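PDB 2Y3M: protein transport protein HOFQ, which binds DNA through its extra-membranous domains and, as a competence secretin, probably takes part in carrying DNA across the outer membrane. Local coordinates for residues 5-17 / 65-77. Numbering follows the deposited sequence.
Sequences NPVFSIRLKQAPL and DLWQENGIYYFTK
F8 and Y74 meet on one face of the antiparallel pair of strands 6-14 and 67-76, where Y74 CD1 sits over the centre of the F8 ring, 3.6 Å from F8 CE1, with the ring planes inclined at 39°. The Y74 side chain swings anti to its own backbone N (chi1 175°), which carries its ring past F8 and lays the phenol end alongside P6, with Y74 OH 3.4 Å from P6 CB. At the other end of the pair Q14 CG rests on the six-membered ring of W67, 3.8 Å from its centroid, a CH-pi contact. On the reverse face S9 CB lies in the plane of the F75 ring at its edge, 3.7 Å from F75 CE1. Paired backbone bonds join V7 to F75 and K13 to Q68, and A15 N donates to L66 O at 2.8 Å. Between them the pairing slips at N70 and G71, a beta bulge in which one water accepts from R11 N (2.7 Å) and donates to G71 O. M121 and T125 of helix 117-125 pack against both F8 and Y74. Backbone ladder and packing thus join the strands, while salt bridges from R11 and E69 to D35 and K62, respectively, of the second subunit and a continued ladder extend the sheet.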
# COMPACT_ATOMS: atom_id res chain seq x y z
N ASN B 5 -0.25 10.58 31.36
CA ASN B 5 0.87 10.59 30.38
C ASN B 5 0.44 11.05 28.98
O ASN B 5 -0.30 10.34 28.29
CB ASN B 5 1.53 9.20 30.32
CG ASN B 5 3.05 9.28 30.27
OD1 ASN B 5 3.67 10.09 30.95
ND2 ASN B 5 3.65 8.41 29.45
N PRO B 6 0.88 12.25 28.56
CA PRO B 6 0.48 12.85 27.28
C PRO B 6 1.02 12.12 26.04
O PRO B 6 2.18 11.69 26.02
CB PRO B 6 1.06 14.27 27.36
CG PRO B 6 2.18 14.18 28.33
CD PRO B 6 1.75 13.15 29.34
N VAL B 7 0.17 12.00 25.02
CA VAL B 7 0.50 11.29 23.79
C VAL B 7 0.24 12.12 22.54
O VAL B 7 -0.64 12.98 22.52
CB VAL B 7 -0.29 9.95 23.64
CG1 VAL B 7 0.09 8.95 24.74
CG2 VAL B 7 -1.81 10.18 23.61
N PHE B 8 1.02 11.85 21.50
CA PHE B 8 0.72 12.34 20.16
C PHE B 8 -0.18 11.31 19.48
O PHE B 8 -0.04 10.10 19.70
CB PHE B 8 2.00 12.56 19.35
CG PHE B 8 2.86 13.69 19.87
CD1 PHE B 8 2.64 15.00 19.44
CD2 PHE B 8 3.88 13.45 20.79
CE1 PHE B 8 3.43 16.05 19.92
CE2 PHE B 8 4.67 14.49 21.28
CZ PHE B 8 4.45 15.79 20.84
N SER B 9 -1.11 11.79 18.67
CA SER B 9 -2.10 10.94 18.03
C SER B 9 -2.30 11.36 16.59
O SER B 9 -2.40 12.55 16.30
CB SER B 9 -3.42 11.04 18.78
OG SER B 9 -4.25 9.94 18.47
N ILE B 10 -2.36 10.38 15.70
CA ILE B 10 -2.63 10.66 14.29
C ILE B 10 -3.55 9.59 13.68
O ILE B 10 -3.40 8.39 13.93
CB ILE B 10 -1.31 10.84 13.48
CG1 ILE B 10 -1.62 11.29 12.04
CG2 ILE B 10 -0.46 9.58 13.53
CD1 ILE B 10 -0.39 11.69 11.24
N ARG B 11 -4.52 10.06 12.90
CA ARG B 11 -5.46 9.19 12.23
C ARG B 11 -5.03 8.98 10.78
O ARG B 11 -4.75 9.94 10.05
CB ARG B 11 -6.87 9.78 12.32
CG ARG B 11 -7.97 8.91 11.71
CD ARG B 11 -9.34 9.39 12.15
NE ARG B 11 -9.60 9.07 13.56
CZ ARG B 11 -10.31 8.03 13.97
NH1 ARG B 11 -10.86 7.19 13.09
NH2 ARG B 11 -10.49 7.82 15.27
N LEU B 12 -4.95 7.71 10.37
CA LEU B 12 -4.70 7.35 8.98
C LEU B 12 -5.98 6.80 8.37
O LEU B 12 -6.52 5.80 8.83
CB LEU B 12 -3.57 6.31 8.87
CG LEU B 12 -2.15 6.60 9.37
CD1 LEU B 12 -1.21 5.46 8.99
CD2 LEU B 12 -1.62 7.92 8.84
N LYS B 13 -6.47 7.49 7.34
CA LYS B 13 -7.66 7.05 6.61
C LYS B 13 -7.22 6.41 5.30
O LYS B 13 -6.25 6.86 4.68
CB LYS B 13 -8.58 8.25 6.34
CG LYS B 13 -10.03 7.87 6.03
CD LYS B 13 -10.90 9.08 5.68
CE LYS B 13 -11.43 9.79 6.93
NZ LYS B 13 -12.56 10.72 6.62
N GLN B 14 -7.91 5.35 4.88
CA GLN B 14 -7.61 4.72 3.59
C GLN B 14 -8.11 5.58 2.44
O GLN B 14 -9.28 5.95 2.39
CB GLN B 14 -8.18 3.30 3.49
CG GLN B 14 -7.16 2.21 3.78
CD GLN B 14 -7.56 0.85 3.23
OE1 GLN B 14 -8.73 0.60 2.94
NE2 GLN B 14 -6.58 -0.04 3.08
N ALA B 15 -7.20 5.89 1.53
CA ALA B 15 -7.48 6.74 0.38
C ALA B 15 -8.46 6.08 -0.60
O ALA B 15 -8.52 4.86 -0.68
CB ALA B 15 -6.18 7.12 -0.33
N PRO B 16 -9.24 6.90 -1.34
CA PRO B 16 -10.13 6.35 -2.38
C PRO B 16 -9.33 5.68 -3.50
O PRO B 16 -8.43 6.30 -4.09
CB PRO B 16 -10.88 7.58 -2.90
CG PRO B 16 -10.80 8.57 -1.78
CD PRO B 16 -9.45 8.35 -1.16
N LEU B 17 -9.66 4.43 -3.78
CA LEU B 17 -8.87 3.61 -4.69
C LEU B 17 -9.31 3.68 -6.15
O LEU B 17 -8.48 3.82 -7.05
CB LEU B 17 -8.83 2.15 -4.18
CG LEU B 17 -10.16 1.45 -3.82
CD1 LEU B 17 -10.66 0.62 -5.00
CD2 LEU B 17 -10.00 0.56 -2.59
N ASP B 65 0.64 5.15 -2.46
CA ASP B 65 0.41 5.38 -1.04
C ASP B 65 -1.09 5.30 -0.74
O ASP B 65 -1.87 6.10 -1.23
CB ASP B 65 0.99 6.72 -0.58
CG ASP B 65 1.28 6.75 0.92
OD1 ASP B 65 0.38 6.43 1.72
OD2 ASP B 65 2.42 7.10 1.30
N LEU B 66 -1.46 4.31 0.08
CA LEU B 66 -2.86 4.01 0.38
C LEU B 66 -3.45 4.85 1.52
O LEU B 66 -4.66 4.80 1.77
CB LEU B 66 -3.03 2.51 0.68
CG LEU B 66 -2.66 1.48 -0.41
CD1 LEU B 66 -2.68 0.08 0.17
CD2 LEU B 66 -3.57 1.56 -1.64
N TRP B 67 -2.62 5.64 2.20
CA TRP B 67 -3.05 6.31 3.42
C TRP B 67 -2.96 7.82 3.36
O TRP B 67 -1.95 8.39 2.94
CB TRP B 67 -2.25 5.78 4.61
CG TRP B 67 -2.27 4.30 4.70
CD1 TRP B 67 -1.35 3.44 4.16
CD2 TRP B 67 -3.26 3.48 5.33
NE1 TRP B 67 -1.71 2.14 4.44
CE2 TRP B 67 -2.87 2.14 5.15
CE3 TRP B 67 -4.44 3.77 6.05
CZ2 TRP B 67 -3.62 1.07 5.66
CZ3 TRP B 67 -5.18 2.70 6.55
CH2 TRP B 67 -4.77 1.37 6.35
N GLN B 68 -4.04 8.48 3.79
CA GLN B 68 -4.02 9.92 4.00
C GLN B 68 -4.04 10.23 5.48
O GLN B 68 -4.73 9.57 6.27
CB GLN B 68 -5.15 10.63 3.24
CG GLN B 68 -6.54 10.01 3.40
CD GLN B 68 -7.47 10.37 2.24
OE1 GLN B 68 -7.03 10.53 1.10
NE2 GLN B 68 -8.75 10.51 2.54
N GLU B 69 -3.26 11.23 5.87
CA GLU B 69 -3.12 11.58 7.27
C GLU B 69 -3.75 12.94 7.58
O GLU B 69 -3.55 13.91 6.85
CB GLU B 69 -1.66 11.53 7.72
CG GLU B 69 -0.63 11.87 6.64
CD GLU B 69 0.79 12.00 7.19
OE1 GLU B 69 0.96 12.46 8.34
OE2 GLU B 69 1.74 11.65 6.46
N ASN B 70 -4.53 12.97 8.65
CA ASN B 70 -5.08 14.20 9.19
C ASN B 70 -4.07 14.81 10.16
O ASN B 70 -3.00 14.24 10.37
CB ASN B 70 -6.42 13.91 9.87
CG ASN B 70 -7.48 13.39 8.89
OD1 ASN B 70 -8.09 12.34 9.12
ND2 ASN B 70 -7.68 14.11 7.79
N GLY B 71 -4.38 15.97 10.73
CA GLY B 71 -3.48 16.61 11.67
C GLY B 71 -3.12 15.74 12.87
O GLY B 71 -3.85 14.80 13.20
N ILE B 72 -1.99 16.05 13.50
CA ILE B 72 -1.59 15.36 14.73
C ILE B 72 -2.30 15.98 15.93
O ILE B 72 -2.49 17.20 16.01
CB ILE B 72 -0.06 15.35 14.93
CG1 ILE B 72 0.66 14.77 13.71
CG2 ILE B 72 0.32 14.54 16.17
CD1 ILE B 72 1.31 15.82 12.82
N TYR B 73 -2.71 15.13 16.86
CA TYR B 73 -3.44 15.54 18.05
C TYR B 73 -2.58 15.22 19.28
O TYR B 73 -2.11 14.09 19.43
CB TYR B 73 -4.80 14.82 18.07
CG TYR B 73 -5.81 15.28 19.11
CD1 TYR B 73 -6.12 16.64 19.28
CD2 TYR B 73 -6.49 14.35 19.89
CE1 TYR B 73 -7.06 17.05 20.23
CE2 TYR B 73 -7.44 14.75 20.84
CZ TYR B 73 -7.72 16.09 21.00
OH TYR B 73 -8.65 16.48 21.94
N TYR B 74 -2.36 16.21 20.14
CA TYR B 74 -1.56 16.03 21.35
C TYR B 74 -2.41 16.30 22.60
O TYR B 74 -2.88 17.42 22.81
CB TYR B 74 -0.30 16.91 21.32
CG TYR B 74 0.53 16.89 22.58
CD1 TYR B 74 1.38 15.81 22.88
CD2 TYR B 74 0.47 17.95 23.49
CE1 TYR B 74 2.14 15.80 24.05
CE2 TYR B 74 1.23 17.95 24.66
CZ TYR B 74 2.05 16.87 24.94
OH TYR B 74 2.79 16.90 26.10
N PHE B 75 -2.61 15.26 23.41
CA PHE B 75 -3.54 15.33 24.53
C PHE B 75 -3.17 14.31 25.60
O PHE B 75 -2.31 13.45 25.38
CB PHE B 75 -4.98 15.09 24.04
CG PHE B 75 -5.26 13.66 23.63
CD1 PHE B 75 -4.70 13.12 22.47
CD2 PHE B 75 -6.08 12.85 24.42
CE1 PHE B 75 -4.96 11.80 22.10
CE2 PHE B 75 -6.35 11.53 24.06
CZ PHE B 75 -5.79 11.01 22.90
N THR B 76 -3.82 14.40 26.76
CA THR B 76 -3.63 13.43 27.84
C THR B 76 -4.70 12.34 27.78
O THR B 76 -5.90 12.63 27.81
CB THR B 76 -3.63 14.12 29.23
OG1 THR B 76 -2.54 15.05 29.29
CG2 THR B 76 -3.45 13.10 30.35
N LYS B 77 -4.24 11.10 27.69
CA LYS B 77 -5.09 9.93 27.50
C LYS B 77 -5.78 9.53 28.81
O LYS B 77 -6.72 10.19 29.25
CB LYS B 77 -4.24 8.77 26.98
CG LYS B 77 -5.00 7.71 26.21
CD LYS B 77 -4.05 6.62 25.75
CE LYS B 77 -4.78 5.32 25.43
NZ LYS B 77 -5.51 5.39 24.13
O HOH W 1 -5.39 12.47 13.80